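Local coordinates for protein possible galactose mutarotase (Streptomyces platensis subsp. rosaceus, PDB 4RNL) that is of unproven function but probably interconverts the alpha and beta anomers of galactose or a related aldose, as a mutarotase of the aldose 1-epimerase family, at residues 24-28 and 127-133; 31-37 and 47-51; 85-90 and 312-317; 215-219 and 318-322. All blocks are in the same frame, centred on the assembly; numbering follows the deposited sequence.

Overall arrangement
From the N terminus, strand 21-28 opens contact 1, and its loop is closed about 100 residues later by 127-133. Within that loop lies contact 2, a local hairpin of strands 35-39 and 45-51. The two touch: Leu27 N stands 2.8 Å from Val36 O, a probable hydrogen bond between neighbouring strands of one sheet. Contact 3 opens at 85-90, before contact 1 has closed, so these two cross; it closes at 312-317. Contact 4 runs from 215-219 to 318-322 and crosses contact 3, their centres about 9 Å apart. Contacts 1 and 2 join the N-terminal sheet internally and to the nine-stranded sheet; contacts 3 and 4, on the opposite side of the chain's centre, tie loops to each other and to the short strand 88-89.

Contact 1 (24-28 and 127-133)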
# COMPACT_ATOMS: atom_id res chain seq x y z
N ARG A 24 6.11 14.05 -11.52
CA ARG A 24 5.32 14.12 -10.29
C ARG A 24 3.97 14.77 -10.57
O ARG A 24 3.90 15.87 -11.12
CB ARG A 24 6.06 14.90 -9.19
CG ARG A 24 5.27 14.97 -7.87
CD ARG A 24 6.11 15.43 -6.70
NE ARG A 24 6.56 16.82 -6.84
CZ ARG A 24 7.18 17.51 -5.89
NH1 ARG A 24 7.43 16.94 -4.72
NH2 ARG A 24 7.55 18.77 -6.10
N TRP A 25 2.89 14.07 -10.22
CA TRP A 25 1.55 14.60 -10.43
C TRP A 25 1.02 15.12 -9.11
O TRP A 25 1.12 14.44 -8.08
CB TRP A 25 0.64 13.50 -10.96
CG TRP A 25 0.94 13.13 -12.39
CD1 TRP A 25 1.99 12.38 -12.85
CD2 TRP A 25 0.18 13.52 -13.55
NE1 TRP A 25 1.92 12.27 -14.23
CE2 TRP A 25 0.83 12.96 -14.68
CE3 TRP A 25 -0.97 14.28 -13.74
CZ2 TRP A 25 0.35 13.14 -15.98
CZ3 TRP A 25 -1.45 14.46 -15.03
CH2 TRP A 25 -0.78 13.89 -16.13
N THR A 26 0.46 16.33 -9.13
CA THR A 26 -0.07 16.94 -7.91
C THR A 26 -1.58 17.03 -8.00
O THR A 26 -2.12 17.59 -8.96
CB THR A 26 0.50 18.34 -7.68
OG1 THR A 26 1.91 18.26 -7.51
CG2 THR A 26 -0.11 18.96 -6.43
N LEU A 27 -2.26 16.45 -7.01
CA LEU A 27 -3.71 16.53 -6.91
C LEU A 27 -4.01 17.44 -5.73
O LEU A 27 -3.54 17.19 -4.61
CB LEU A 27 -4.30 15.13 -6.65
CG LEU A 27 -4.44 14.14 -7.81
CD1 LEU A 27 -3.17 13.99 -8.63
CD2 LEU A 27 -4.86 12.78 -7.30
N GLU A 28 -4.78 18.50 -5.96
CA GLU A 28 -5.03 19.50 -4.93
C GLU A 28 -6.53 19.81 -4.83
O GLU A 28 -7.13 20.22 -5.82
CB GLU A 28 -4.27 20.79 -5.26
CG GLU A 28 -4.71 22.00 -4.46
CD GLU A 28 -4.20 21.96 -3.04
OE1 GLU A 28 -2.99 22.21 -2.84
OE2 GLU A 28 -5.00 21.68 -2.12
N ARG A 127 -1.51 9.46 -17.46
CA ARG A 127 -2.33 10.47 -18.13
C ARG A 127 -3.36 11.06 -17.19
O ARG A 127 -3.82 10.40 -16.25
CB ARG A 127 -3.01 9.90 -19.38
CG ARG A 127 -4.04 8.83 -19.07
CD ARG A 127 -4.74 8.36 -20.34
NE ARG A 127 -5.72 7.31 -20.05
CZ ARG A 127 -7.03 7.52 -19.93
NH1 ARG A 127 -7.53 8.74 -20.08
NH2 ARG A 127 -7.84 6.51 -19.66
N GLU A 128 -3.74 12.31 -17.45
CA GLU A 128 -4.72 12.98 -16.61
C GLU A 128 -6.11 12.37 -16.82
O GLU A 128 -6.50 12.06 -17.95
CB GLU A 128 -4.75 14.48 -16.90
CG GLU A 128 -5.66 15.29 -15.97
CD GLU A 128 -5.44 16.78 -16.14
OE1 GLU A 128 -4.55 17.15 -16.94
OE2 GLU A 128 -6.14 17.58 -15.47
N VAL A 129 -6.83 12.17 -15.72
CA VAL A 129 -8.24 11.82 -15.78
C VAL A 129 -8.99 12.81 -14.89
O VAL A 129 -8.36 13.60 -14.17
CB VAL A 129 -8.51 10.37 -15.30
CG1 VAL A 129 -7.85 9.36 -16.25
CG2 VAL A 129 -8.03 10.17 -13.87
N ASP A 130 -10.31 12.79 -14.93
CA ASP A 130 -11.09 13.67 -14.07
C ASP A 130 -10.74 13.40 -12.61
O ASP A 130 -10.82 12.27 -12.14
CB ASP A 130 -12.59 13.47 -14.33
CG ASP A 130 -13.45 14.46 -13.57
OD1 ASP A 130 -13.12 15.66 -13.54
OD2 ASP A 130 -14.48 14.02 -13.01
N GLY A 131 -10.30 14.44 -11.89
CA GLY A 131 -9.96 14.31 -10.48
C GLY A 131 -8.62 13.66 -10.15
O GLY A 131 -8.31 13.44 -8.97
N GLY A 132 -7.81 13.36 -11.15
CA GLY A 132 -6.50 12.78 -10.87
C GLY A 132 -5.66 12.27 -12.03
O GLY A 132 -5.62 12.85 -13.12
N VAL A 133 -4.95 11.18 -11.76
CA VAL A 133 -4.01 10.61 -12.73
C VAL A 133 -4.18 9.09 -12.81
O VAL A 133 -4.40 8.41 -11.79
CB VAL A 133 -2.55 11.01 -12.38
CG1 VAL A 133 -2.18 10.54 -10.96
CG2 VAL A 133 -1.58 10.44 -13.41
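Sheet-on-sheet packing in the antiparallel beta-sandwich of the mutarotase fold defines this contact: strand 21-28 of the N-terminal sheet lies over the hairpin of strands 125-129 and 132-139 at one edge of the nine-stranded sheet. No hydrogen bond crosses between the segments; the 274 Å² interface is van der Waals packing of side chains on side chains and on the hairpin backbone. Trp25 contributes most. Its CB points at the hairpin, and the indole reaches past Val133 until Trp25 CZ3 is 3.8 Å from CB of Glu128. Leu27, two residues on and therefore on the same face of its strand, sets CG 3.9 Å from Gly132 CA. A CB on that glycine would crowd Leu27 CD2. The hairpin turns through a type II beta turn from Val129 to Gly132, bonded by Val129 N to Gly132 O (2.9 Å) and Gly132 N to Val129 O (3.1 Å). Val133 completes a CH-pi contact: Val133 CG2 sits 3.6 Å from the centroid of the five-membered ring of Trp25, 15° off the normal.

Contact 2 (31-37 and 47-51)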
# COMPACT_ATOMS: atom_id res chain seq x y z
N PRO A 31 -7.58 24.06 0.80
CA PRO A 31 -7.15 24.03 2.21
C PRO A 31 -8.00 23.11 3.09
O PRO A 31 -7.48 22.52 4.03
CB PRO A 31 -7.27 25.50 2.65
CG PRO A 31 -8.08 26.19 1.59
CD PRO A 31 -7.84 25.43 0.32
N ALA A 32 -9.28 22.96 2.77
CA ALA A 32 -10.15 22.08 3.55
C ALA A 32 -10.06 20.64 3.05
O ALA A 32 -10.65 19.73 3.63
CB ALA A 32 -11.59 22.57 3.52
N GLY A 33 -9.33 20.45 1.95
CA GLY A 33 -9.17 19.13 1.36
C GLY A 33 -7.76 18.61 1.53
O GLY A 33 -7.15 18.75 2.59
N LEU A 34 -7.24 18.00 0.47
CA LEU A 34 -5.93 17.37 0.53
C LEU A 34 -5.03 17.89 -0.57
O LEU A 34 -5.50 18.43 -1.57
CB LEU A 34 -6.06 15.86 0.31
CG LEU A 34 -6.94 15.01 1.22
CD1 LEU A 34 -6.70 13.56 0.86
CD2 LEU A 34 -6.59 15.27 2.67
N ARG A 35 -3.74 17.70 -0.38
CA ARG A 35 -2.80 17.72 -1.50
C ARG A 35 -2.11 16.37 -1.48
O ARG A 35 -1.60 15.92 -0.44
CB ARG A 35 -1.79 18.87 -1.40
CG ARG A 35 -0.82 18.90 -2.59
CD ARG A 35 -0.09 20.23 -2.74
NE ARG A 35 0.64 20.59 -1.53
CZ ARG A 35 1.03 21.83 -1.24
NH1 ARG A 35 0.75 22.82 -2.08
NH2 ARG A 35 1.68 22.08 -0.11
N VAL A 36 -2.14 15.69 -2.62
CA VAL A 36 -1.50 14.40 -2.77
C VAL A 36 -0.59 14.50 -3.98
O VAL A 36 -0.99 15.02 -5.02
CB VAL A 36 -2.55 13.29 -3.00
CG1 VAL A 36 -1.86 11.95 -3.30
CG2 VAL A 36 -3.47 13.16 -1.78
N ARG A 37 0.64 14.02 -3.84
CA ARG A 37 1.55 13.99 -4.98
C ARG A 37 1.92 12.55 -5.30
O ARG A 37 2.22 11.77 -4.40
CB ARG A 37 2.81 14.81 -4.69
CG ARG A 37 2.53 16.27 -4.39
CD ARG A 37 3.82 17.07 -4.28
NE ARG A 37 3.56 18.47 -3.94
CZ ARG A 37 3.83 19.01 -2.76
NH1 ARG A 37 4.38 18.28 -1.80
NH2 ARG A 37 3.56 20.29 -2.54
N THR A 47 3.70 12.43 -1.22
CA THR A 47 3.21 13.20 -0.08
C THR A 47 1.68 13.18 0.01
O THR A 47 0.97 13.07 -1.00
CB THR A 47 3.69 14.67 -0.11
OG1 THR A 47 3.43 15.24 -1.40
CG2 THR A 47 5.18 14.80 0.21
N VAL A 48 1.19 13.30 1.24
CA VAL A 48 -0.23 13.43 1.54
C VAL A 48 -0.34 14.53 2.60
O VAL A 48 0.26 14.42 3.67
CB VAL A 48 -0.81 12.11 2.12
CG1 VAL A 48 -2.23 12.33 2.59
CG2 VAL A 48 -0.76 10.99 1.08
N GLU A 49 -1.07 15.59 2.29
CA GLU A 49 -1.23 16.70 3.22
C GLU A 49 -2.70 16.91 3.55
O GLU A 49 -3.54 16.93 2.65
CB GLU A 49 -0.65 17.98 2.62
CG GLU A 49 0.88 17.93 2.49
CD GLU A 49 1.42 18.97 1.54
OE1 GLU A 49 1.88 20.02 2.01
OE2 GLU A 49 1.39 18.73 0.31
N ALA A 50 -3.00 17.09 4.83
CA ALA A 50 -4.37 17.17 5.33
C ALA A 50 -4.41 18.09 6.54
O ALA A 50 -3.42 18.18 7.29
CB ALA A 50 -4.86 15.77 5.72
N PRO A 51 -5.55 18.76 6.77
CA PRO A 51 -5.63 19.69 7.90
C PRO A 51 -5.80 19.00 9.26
O PRO A 51 -6.41 17.93 9.33
CB PRO A 51 -6.88 20.52 7.58
CG PRO A 51 -7.74 19.60 6.77
CD PRO A 51 -6.78 18.75 5.96
O HOH W 1 1.19 16.43 -0.79
O HOH W 2 5.13 19.08 1.25
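A two-pronged salt bridge between Arg35 and Glu49 is the strongest link: Arg35 NE donates to Glu49 OE2 at 2.7 Å and Arg35 NH2 to Glu49 OE1 at 3.0 Å, both nearly linear. Arg37 joins the network more loosely. Arg37 NH1 lies 3.7 Å from Glu49 OE2, which sits over the guanidinium face, so this long pair is electrostatic only; the same NH1 makes a weak hydrogen bond to Thr47 OG1 at 3.2 Å. Water 1 donates to Glu49 OE2 (2.6 Å) and also bonds Thr47 OG1 (2.6 Å). Beneath these groups the strands run antiparallel, the axes of 35-37 and 47-51 approaching to 4.8 Å at 176°. Arg35 and Glu49 form a hydrogen-bonded pair (Arg35 N to Glu49 O 3.1 Å, Glu49 N to Arg35 O 2.8 Å), as do Arg37 and Thr47 (Arg37 N to Thr47 O 3.0 Å). On the other face, the non-hydrogen-bonded pair Val36 and Val48 barely touches, whereas Leu34 CD2 packs 3.5 Å from Ala50 CB. That apolar face meets Phe340 of strand 332-342 through Leu34 and Val48, while strands 21-28 and 57-59 flank the hairpin within its sheet.

Contact 3 (85-90 and 312-317); sequences YANRIA and FPDSPN
A type II beta turn from Phe312 to Ser315, running into a 3-10 segment at 315-317, docks on the short strand 88-89. CA atoms pair Arg88 with Pro313 (5.4 Å) and Ile89 with Asp314 (4.5 Å). Asp314 takes the positive-phi turn position (65/22), and Asn87 also has positive phi (70/-154). Asp314 N gives a weak hydrogen bond to Arg88 O at 2.8 Å. Asp314 OD1, with chi1 t, accepts from Ala90 N at 2.9 Å (172°) and from Asn317 ND2 at 3.0 Å; that ND2 also donates to Ser93 O. Asn317 N is taken by Asp314 O at 3.0 Å. Ser315 N donates to Tyr85 OH at 3.1 Å, and Ser315 OG to Phe312 O at 2.6 Å. Arg88 leads away from the turn, its NE bonded to Asn107 OD1 and its NH2 to a glycerol, probably from the crystallisation liquor, which Asn87 ND2 reaches weakly; it may mark a pocket, as might be expected in a possible mutarotase. Tyr85, chi1 t and chi2 -85°, lies against Pro316, whose CG is 4.2 Å from the Tyr85 ring centroid, 30° off the normal, an off-centre CH-pi contact.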
# COMPACT_ATOMS: atom_id res chain seq x y z
N TYR A 85 2.75 -9.20 -7.05
CA TYR A 85 2.16 -9.88 -5.89
C TYR A 85 2.66 -9.23 -4.60
O TYR A 85 3.85 -9.31 -4.27
CB TYR A 85 2.42 -11.40 -5.89
CG TYR A 85 1.59 -12.07 -4.81
CD1 TYR A 85 2.05 -12.14 -3.50
CD2 TYR A 85 0.32 -12.57 -5.09
CE1 TYR A 85 1.29 -12.69 -2.50
CE2 TYR A 85 -0.46 -13.13 -4.09
CZ TYR A 85 0.04 -13.19 -2.80
OH TYR A 85 -0.72 -13.73 -1.78
N ALA A 86 1.75 -8.59 -3.88
CA ALA A 86 2.12 -7.88 -2.65
C ALA A 86 2.31 -8.88 -1.52
O ALA A 86 1.55 -9.85 -1.40
CB ALA A 86 1.07 -6.85 -2.28
N ASN A 87 3.29 -8.59 -0.67
CA ASN A 87 3.71 -9.49 0.41
C ASN A 87 4.42 -10.75 -0.09
O ASN A 87 5.03 -10.75 -1.16
CB ASN A 87 2.56 -9.80 1.37
CG ASN A 87 3.04 -9.92 2.80
OD1 ASN A 87 3.40 -11.01 3.24
ND2 ASN A 87 3.09 -8.79 3.51
N ARG A 88 4.36 -11.83 0.69
CA ARG A 88 5.29 -12.93 0.51
C ARG A 88 4.71 -14.16 -0.16
O ARG A 88 3.55 -14.52 0.07
CB ARG A 88 5.89 -13.34 1.87
CG ARG A 88 6.71 -12.24 2.51
CD ARG A 88 7.27 -12.64 3.87
NE ARG A 88 8.24 -11.62 4.29
CZ ARG A 88 7.91 -10.48 4.89
NH1 ARG A 88 6.64 -10.23 5.17
NH2 ARG A 88 8.85 -9.60 5.22
N ILE A 89 5.53 -14.80 -0.99
CA ILE A 89 5.23 -16.12 -1.53
C ILE A 89 6.32 -17.05 -1.02
O ILE A 89 7.51 -16.84 -1.29
CB ILE A 89 5.21 -16.11 -3.07
CG1 ILE A 89 4.06 -15.23 -3.57
CG2 ILE A 89 5.08 -17.55 -3.62
CD1 ILE A 89 4.06 -15.01 -5.10
N ALA A 90 5.92 -18.05 -0.25
CA ALA A 90 6.87 -18.93 0.42
C ALA A 90 7.79 -19.64 -0.58
O ALA A 90 7.33 -20.19 -1.59
CB ALA A 90 6.14 -19.93 1.30
N PHE A 312 -4.40 -12.31 1.21
CA PHE A 312 -3.56 -12.82 2.30
C PHE A 312 -2.16 -13.23 1.82
O PHE A 312 -2.00 -13.68 0.68
CB PHE A 312 -4.20 -14.05 2.96
CG PHE A 312 -5.57 -13.81 3.56
CD1 PHE A 312 -6.11 -12.53 3.67
CD2 PHE A 312 -6.31 -14.88 4.03
CE1 PHE A 312 -7.37 -12.34 4.23
CE2 PHE A 312 -7.56 -14.70 4.59
CZ PHE A 312 -8.09 -13.42 4.69
N PRO A 313 -1.14 -13.09 2.69
CA PRO A 313 0.22 -13.56 2.37
C PRO A 313 0.21 -15.02 1.95
O PRO A 313 -0.54 -15.82 2.52
CB PRO A 313 0.96 -13.42 3.71
CG PRO A 313 0.25 -12.28 4.40
CD PRO A 313 -1.20 -12.42 4.01
N ASP A 314 1.04 -15.35 0.96
CA ASP A 314 1.27 -16.73 0.52
C ASP A 314 0.03 -17.38 -0.11
O ASP A 314 -0.06 -18.61 -0.17
CB ASP A 314 1.81 -17.61 1.65
CG ASP A 314 2.53 -18.85 1.13
OD1 ASP A 314 3.13 -18.75 0.03
OD2 ASP A 314 2.48 -19.91 1.79
N SER A 315 -0.91 -16.57 -0.59
CA SER A 315 -2.12 -17.14 -1.22
C SER A 315 -1.87 -18.09 -2.39
O SER A 315 -2.60 -19.08 -2.54
CB SER A 315 -3.11 -16.03 -1.61
OG SER A 315 -3.57 -15.34 -0.46
N PRO A 316 -0.83 -17.82 -3.23
CA PRO A 316 -0.60 -18.78 -4.32
C PRO A 316 -0.21 -20.19 -3.84
O PRO A 316 -0.24 -21.13 -4.63
CB PRO A 316 0.55 -18.14 -5.10
CG PRO A 316 0.35 -16.67 -4.87
CD PRO A 316 -0.03 -16.60 -3.41
N ASN A 317 0.14 -20.32 -2.57
CA ASN A 317 0.44 -21.64 -2.00
C ASN A 317 -0.62 -22.09 -1.00
O ASN A 317 -0.44 -23.11 -0.33
CB ASN A 317 1.81 -21.61 -1.31
CG ASN A 317 2.94 -21.59 -2.30
OD1 ASN A 317 2.97 -22.39 -3.24
ND2 ASN A 317 3.88 -20.65 -2.11

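Contact 4 (215-219 and 318-322); sequences IPVPG and RPDFP
Ile215 leads into an extended, irregular segment that presents carbonyls to one arginine. Pro216 (phi/psi -55/134, C-gamma exo) points its CA-to-CB bond toward 318-322, and Pro216 CB lies 4.2 Å from Phe321 CZ, at the ring edge. Pro216 O receives a hydrogen bond from water 3 at 2.8 Å, and that water accepts from Arg318 NH2 at 3.0 Å. Val217 turns its side chain away, but Val217 O takes Arg318 NH2 directly at 3.0 Å (161°). Pro218 continues the extended path (-56/145). Gly219, at 122/158, has backbone angles that call for glycine; Gly219 O accepts from Arg318 NH1 at 2.9 Å. Opposite, Arg318 to Phe321 form a type I beta turn, closed by Phe321 N to Arg318 O at 3.0 Å. Arg318 has its first three chi angles m, and a salt bridge within the turn holds its guanidinium: Arg318 NE to Asp320 OD1 and Arg318 NH1 to Asp320 OD2, each 3.0 Å. One arginine thus joins two irregular loops through side-chain to main-chain hydrogen bonds; Pro218 CA and Arg318 CA are 8.9 Å apart. The first loop links strands 206-208 and 222-223, the second strands 305-310 and 325-326, where Phe321 meets Phe312 edge-to-face.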
# COMPACT_ATOMS: atom_id res chain seq x y z
N ILE A 215 5.71 -16.24 6.91
CA ILE A 215 4.85 -17.15 6.16
C ILE A 215 3.76 -17.66 7.09
O ILE A 215 4.05 -18.16 8.17
CB ILE A 215 5.63 -18.35 5.59
CG1 ILE A 215 6.79 -17.88 4.71
CG2 ILE A 215 4.69 -19.29 4.85
CD1 ILE A 215 6.41 -16.90 3.60
N PRO A 216 2.49 -17.52 6.66
CA PRO A 216 1.38 -18.01 7.50
C PRO A 216 1.54 -19.48 7.86
O PRO A 216 1.88 -20.32 7.00
CB PRO A 216 0.16 -17.82 6.59
CG PRO A 216 0.55 -16.64 5.70
CD PRO A 216 2.01 -16.88 5.42
N VAL A 217 1.32 -19.80 9.13
CA VAL A 217 1.36 -21.18 9.57
C VAL A 217 0.12 -21.89 9.05
O VAL A 217 -0.87 -21.24 8.71
CB VAL A 217 1.44 -21.27 11.11
CG1 VAL A 217 2.68 -20.54 11.61
CG2 VAL A 217 0.19 -20.67 11.75
N PRO A 218 0.18 -23.23 8.96
CA PRO A 218 -1.00 -23.98 8.54
C PRO A 218 -2.19 -23.67 9.43
O PRO A 218 -2.02 -23.43 10.63
CB PRO A 218 -0.57 -25.44 8.75
CG PRO A 218 0.90 -25.42 8.57
CD PRO A 218 1.35 -24.10 9.17
N GLY A 219 -3.38 -23.65 8.85
CA GLY A 219 -4.58 -23.40 9.62
C GLY A 219 -5.38 -22.20 9.16
O GLY A 219 -4.86 -21.29 8.51
N ARG A 318 -1.70 -21.33 -0.89
CA ARG A 318 -2.74 -21.58 0.10
C ARG A 318 -4.13 -21.53 -0.54
O ARG A 318 -4.76 -20.48 -0.59
CB ARG A 318 -2.66 -20.52 1.21
CG ARG A 318 -1.43 -20.63 2.10
CD ARG A 318 -1.47 -21.90 2.96
NE ARG A 318 -2.59 -21.92 3.91
CZ ARG A 318 -2.49 -21.62 5.20
NH1 ARG A 318 -3.56 -21.66 5.98
NH2 ARG A 318 -1.32 -21.27 5.71
N PRO A 319 -4.61 -22.68 -1.05
CA PRO A 319 -5.89 -22.68 -1.75
C PRO A 319 -7.07 -22.41 -0.80
O PRO A 319 -8.17 -22.15 -1.28
CB PRO A 319 -5.99 -24.09 -2.34
CG PRO A 319 -4.61 -24.63 -2.31
CD PRO A 319 -3.95 -24.00 -1.11
N ASP A 320 -6.84 -22.47 0.51
CA ASP A 320 -7.89 -22.14 1.46
C ASP A 320 -8.12 -20.64 1.61
O ASP A 320 -9.14 -20.21 2.17
CB ASP A 320 -7.61 -22.78 2.83
CG ASP A 320 -6.24 -22.42 3.38
OD1 ASP A 320 -5.26 -22.42 2.61
OD2 ASP A 320 -6.14 -22.16 4.61
N PHE A 321 -7.18 -19.83 1.12
CA PHE A 321 -7.30 -18.38 1.18
C PHE A 321 -8.04 -17.86 -0.07
O PHE A 321 -7.98 -18.49 -1.12
CB PHE A 321 -5.90 -17.74 1.22
CG PHE A 321 -5.13 -17.97 2.51
CD1 PHE A 321 -5.71 -18.60 3.61
CD2 PHE A 321 -3.82 -17.50 2.63
CE1 PHE A 321 -4.99 -18.78 4.80
CE2 PHE A 321 -3.09 -17.68 3.79
CZ PHE A 321 -3.67 -18.32 4.89
N PRO A 322 -8.72 -16.70 0.03
CA PRO A 322 -9.37 -16.10 -1.15
C PRO A 322 -8.42 -16.05 -2.35
O PRO A 322 -7.27 -15.63 -2.21
CB PRO A 322 -9.72 -14.69 -0.66
CG PRO A 322 -9.94 -14.86 0.81
CD PRO A 322 -8.89 -15.88 1.23
O HOH W 3 1.22 -20.49 4.24